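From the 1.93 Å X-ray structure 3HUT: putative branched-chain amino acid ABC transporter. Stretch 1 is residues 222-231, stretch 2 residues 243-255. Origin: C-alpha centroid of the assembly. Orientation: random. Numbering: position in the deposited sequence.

Stretch 1 (222-231) PVYGSSALYS
Stretch 2 243-255: EGVRLATAFVLGA

Strand 223-225 and the strand ending at Thr249 run side by side in the same direction, 20° apart, with axes 4.7 Å apart at closest approach. Val223 lies beside Val245, Tyr224 beside Arg246 (CA to CA 4.5 Å), Gly225 beside Leu247 and Ser227 beside Thr249.

Glu243 makes no contact with stretch 1. Gly244, at phi/psi 91/-11, takes a backbone shape that calls for glycine. Water 1 donates to Gly244 O (2.8 Å) and Val223 O (3.0 Å), bridging the two stretches.

Val245 (chi1 t) sets CG1 4.2 Å from both Val223 CG1 and Leu229 CD1, a small apolar cluster. Arg246, at -113/147, forms the central pairing. Its N donates to Val223 O (2.8 Å, 166°), and Gly225 N donates to its O (2.8 Å). These two bonds flank Tyr224, as expected of a parallel bridge. The arginine (m, t, t, chi4 173°) extends beside Tyr224 (chi1 m). Arg246 CB lies over the ring face, 4.1 Å from the ring centroid, and NH1 donates to Tyr224 OH at 2.7 Å.

Leu247 (p, p) points to the face of the sheet opposite Tyr224 and Arg246. Its CD2 packs 3.7 Å from Leu229 CB and 4.0 Å from Tyr230 CB. The 3-10 segment 227-229 brings these residues over it. Glycine suits position 225, since a CB there would clash with Leu229 CD1.

Gly225 O and Ala248 N are 4.3 Å apart, too far for a direct bond. Water 2 fills the gap, donating to Gly225 O (2.6 Å) and accepting from Ala248 N (2.9 Å).

Thr249 (chi1 t) points toward stretch 1, with CG2 over the Tyr230 ring, 4.3 Å from its centroid. Tyr230 (chi1 t, chi2 59°) reaches on past Phe251 and Val252. Leu253 N donates to Tyr230 OH at 3.0 Å, near the ring plane. Water 3 links Tyr230 OH (2.6 Å) to Gly254 N (2.9 Å) within the type I turn 252-255.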

# COMPACT_ATOMS: atom_id res chain seq x y z
N PRO A 222 -4.17 25.95 -3.15
CA PRO A 222 -3.49 24.72 -3.55
C PRO A 222 -4.15 23.53 -2.84
O PRO A 222 -4.70 23.68 -1.75
CB PRO A 222 -2.05 24.95 -3.09
CG PRO A 222 -2.20 25.85 -1.91
CD PRO A 222 -3.27 26.82 -2.36
N VAL A 223 -4.09 22.36 -3.47
CA VAL A 223 -4.71 21.17 -2.91
C VAL A 223 -3.75 19.99 -2.82
O VAL A 223 -3.01 19.71 -3.77
CB VAL A 223 -5.92 20.74 -3.76
CG1 VAL A 223 -6.49 19.41 -3.23
CG2 VAL A 223 -6.99 21.83 -3.72
N TYR A 224 -3.76 19.32 -1.67
CA TYR A 224 -2.94 18.13 -1.44
C TYR A 224 -3.95 17.04 -1.12
O TYR A 224 -5.04 17.34 -0.63
CB TYR A 224 -2.02 18.33 -0.23
CG TYR A 224 -0.86 19.27 -0.46
CD1 TYR A 224 0.45 18.80 -0.51
CD2 TYR A 224 -1.07 20.64 -0.61
CE1 TYR A 224 1.53 19.67 -0.69
CE2 TYR A 224 -0.00 21.52 -0.79
CZ TYR A 224 1.30 21.03 -0.83
OH TYR A 224 2.36 21.89 -0.99
N GLY A 225 -3.61 15.79 -1.39
CA GLY A 225 -4.57 14.75 -1.09
C GLY A 225 -4.02 13.35 -0.92
O GLY A 225 -2.84 13.09 -1.13
N SER A 226 -4.92 12.45 -0.54
CA SER A 226 -4.62 11.05 -0.31
C SER A 226 -4.16 10.33 -1.57
O SER A 226 -4.44 10.76 -2.69
CB SER A 226 -5.88 10.36 0.23
OG SER A 226 -5.74 8.95 0.20
N SER A 227 -3.45 9.22 -1.36
CA SER A 227 -2.98 8.39 -2.46
C SER A 227 -4.20 7.80 -3.16
O SER A 227 -4.10 7.27 -4.27
CB SER A 227 -2.11 7.24 -1.91
OG SER A 227 -2.79 6.54 -0.88
N ALA A 228 -5.36 7.87 -2.51
CA ALA A 228 -6.59 7.35 -3.10
C ALA A 228 -6.99 8.16 -4.33
O ALA A 228 -7.87 7.76 -5.09
CB ALA A 228 -7.72 7.36 -2.07
N LEU A 229 -6.35 9.31 -4.52
CA LEU A 229 -6.62 10.16 -5.67
C LEU A 229 -5.81 9.70 -6.87
O LEU A 229 -6.08 10.10 -8.01
CB LEU A 229 -6.24 11.62 -5.38
CG LEU A 229 -6.92 12.35 -4.22
CD1 LEU A 229 -6.37 13.77 -4.11
CD2 LEU A 229 -8.41 12.39 -4.45
N TYR A 230 -4.83 8.84 -6.62
CA TYR A 230 -3.94 8.36 -7.67
C TYR A 230 -4.56 7.36 -8.64
O TYR A 230 -4.64 6.16 -8.36
CB TYR A 230 -2.69 7.73 -7.05
CG TYR A 230 -1.61 7.41 -8.07
CD1 TYR A 230 -1.06 8.41 -8.87
CD2 TYR A 230 -1.12 6.11 -8.20
CE1 TYR A 230 -0.05 8.13 -9.78
CE2 TYR A 230 -0.11 5.81 -9.11
CZ TYR A 230 0.42 6.83 -9.89
OH TYR A 230 1.44 6.55 -10.78
N SER A 231 -4.98 7.87 -9.79
CA SER A 231 -5.58 7.07 -10.83
C SER A 231 -5.73 7.92 -12.08
O SER A 231 -5.96 9.12 -12.00
CB SER A 231 -6.97 6.58 -10.40
OG SER A 231 -7.68 6.02 -11.50
N GLU A 243 -5.51 20.13 -12.11
CA GLU A 243 -4.14 20.56 -12.36
C GLU A 243 -3.57 21.18 -11.09
O GLU A 243 -4.24 21.98 -10.44
CB GLU A 243 -4.11 21.60 -13.49
CG GLU A 243 -4.35 21.03 -14.87
CD GLU A 243 -3.16 20.25 -15.39
OE1 GLU A 243 -2.08 20.85 -15.56
OE2 GLU A 243 -3.31 19.03 -15.64
N GLY A 244 -2.35 20.81 -10.73
CA GLY A 244 -1.74 21.36 -9.54
C GLY A 244 -1.98 20.59 -8.26
O GLY A 244 -1.33 20.87 -7.25
N VAL A 245 -2.88 19.61 -8.27
CA VAL A 245 -3.13 18.82 -7.07
C VAL A 245 -1.89 17.99 -6.74
O VAL A 245 -1.24 17.43 -7.63
CB VAL A 245 -4.35 17.87 -7.25
CG1 VAL A 245 -4.51 16.97 -6.03
CG2 VAL A 245 -5.63 18.70 -7.43
N ARG A 246 -1.55 17.94 -5.46
CA ARG A 246 -0.38 17.18 -5.02
C ARG A 246 -0.79 15.99 -4.18
O ARG A 246 -1.78 16.03 -3.47
CB ARG A 246 0.55 18.08 -4.21
CG ARG A 246 1.36 19.02 -5.08
CD ARG A 246 2.02 20.11 -4.26
NE ARG A 246 2.83 20.98 -5.10
CZ ARG A 246 3.41 22.10 -4.68
NH1 ARG A 246 3.27 22.49 -3.42
NH2 ARG A 246 4.13 22.82 -5.53
N LEU A 247 -0.01 14.91 -4.29
CA LEU A 247 -0.27 13.70 -3.53
C LEU A 247 0.98 12.85 -3.49
O LEU A 247 1.87 12.99 -4.34
CB LEU A 247 -1.43 12.90 -4.15
CG LEU A 247 -1.30 12.30 -5.56
CD1 LEU A 247 -0.14 11.32 -5.64
CD2 LEU A 247 -2.59 11.56 -5.91
N ALA A 248 1.05 11.96 -2.51
CA ALA A 248 2.18 11.05 -2.39
C ALA A 248 1.64 9.63 -2.48
O ALA A 248 0.53 9.36 -2.04
CB ALA A 248 2.90 11.26 -1.05
N THR A 249 2.43 8.73 -3.06
CA THR A 249 2.01 7.34 -3.18
C THR A 249 3.24 6.44 -3.16
O THR A 249 4.35 6.88 -3.41
CB THR A 249 1.22 7.10 -4.48
OG1 THR A 249 0.63 5.80 -4.44
CG2 THR A 249 2.13 7.20 -5.70
N ALA A 250 3.02 5.16 -2.84
CA ALA A 250 4.10 4.19 -2.77
C ALA A 250 4.57 3.79 -4.17
O ALA A 250 5.71 4.02 -4.55
CB ALA A 250 3.65 2.97 -1.99
N PHE A 251 3.66 3.18 -4.93
CA PHE A 251 3.97 2.75 -6.30
C PHE A 251 3.64 3.84 -7.32
O PHE A 251 2.52 4.33 -7.37
CB PHE A 251 3.16 1.48 -6.62
CG PHE A 251 3.34 0.99 -8.03
CD1 PHE A 251 4.61 0.70 -8.53
CD2 PHE A 251 2.24 0.79 -8.86
CE1 PHE A 251 4.77 0.21 -9.82
CE2 PHE A 251 2.39 0.31 -10.16
CZ PHE A 251 3.67 0.02 -10.64
N VAL A 252 4.62 4.20 -8.13
CA VAL A 252 4.41 5.22 -9.16
C VAL A 252 4.58 4.58 -10.53
O VAL A 252 5.68 4.18 -10.91
CB VAL A 252 5.42 6.38 -9.02
CG1 VAL A 252 5.11 7.46 -10.05
CG2 VAL A 252 5.36 6.94 -7.61
N LEU A 253 3.49 4.47 -11.27
CA LEU A 253 3.53 3.84 -12.58
C LEU A 253 4.45 4.58 -13.55
O LEU A 253 5.29 3.96 -14.20
CB LEU A 253 2.12 3.78 -13.17
CG LEU A 253 1.93 2.79 -14.32
CD1 LEU A 253 2.10 1.36 -13.80
CD2 LEU A 253 0.55 2.97 -14.94
N GLY A 254 4.28 5.90 -13.65
CA GLY A 254 5.10 6.69 -14.55
C GLY A 254 6.37 7.19 -13.89
O GLY A 254 6.79 8.32 -14.12
N ALA A 255 6.98 6.33 -13.08
CA ALA A 255 8.20 6.68 -12.38
C ALA A 255 9.37 6.79 -13.35
O ALA A 255 9.28 6.33 -14.48
CB ALA A 255 8.52 5.63 -11.32
O HOH W 1 -0.77 21.57 -4.64
O HOH W 2 -1.00 11.38 -0.51
O HOH W 3 2.51 8.04 -12.69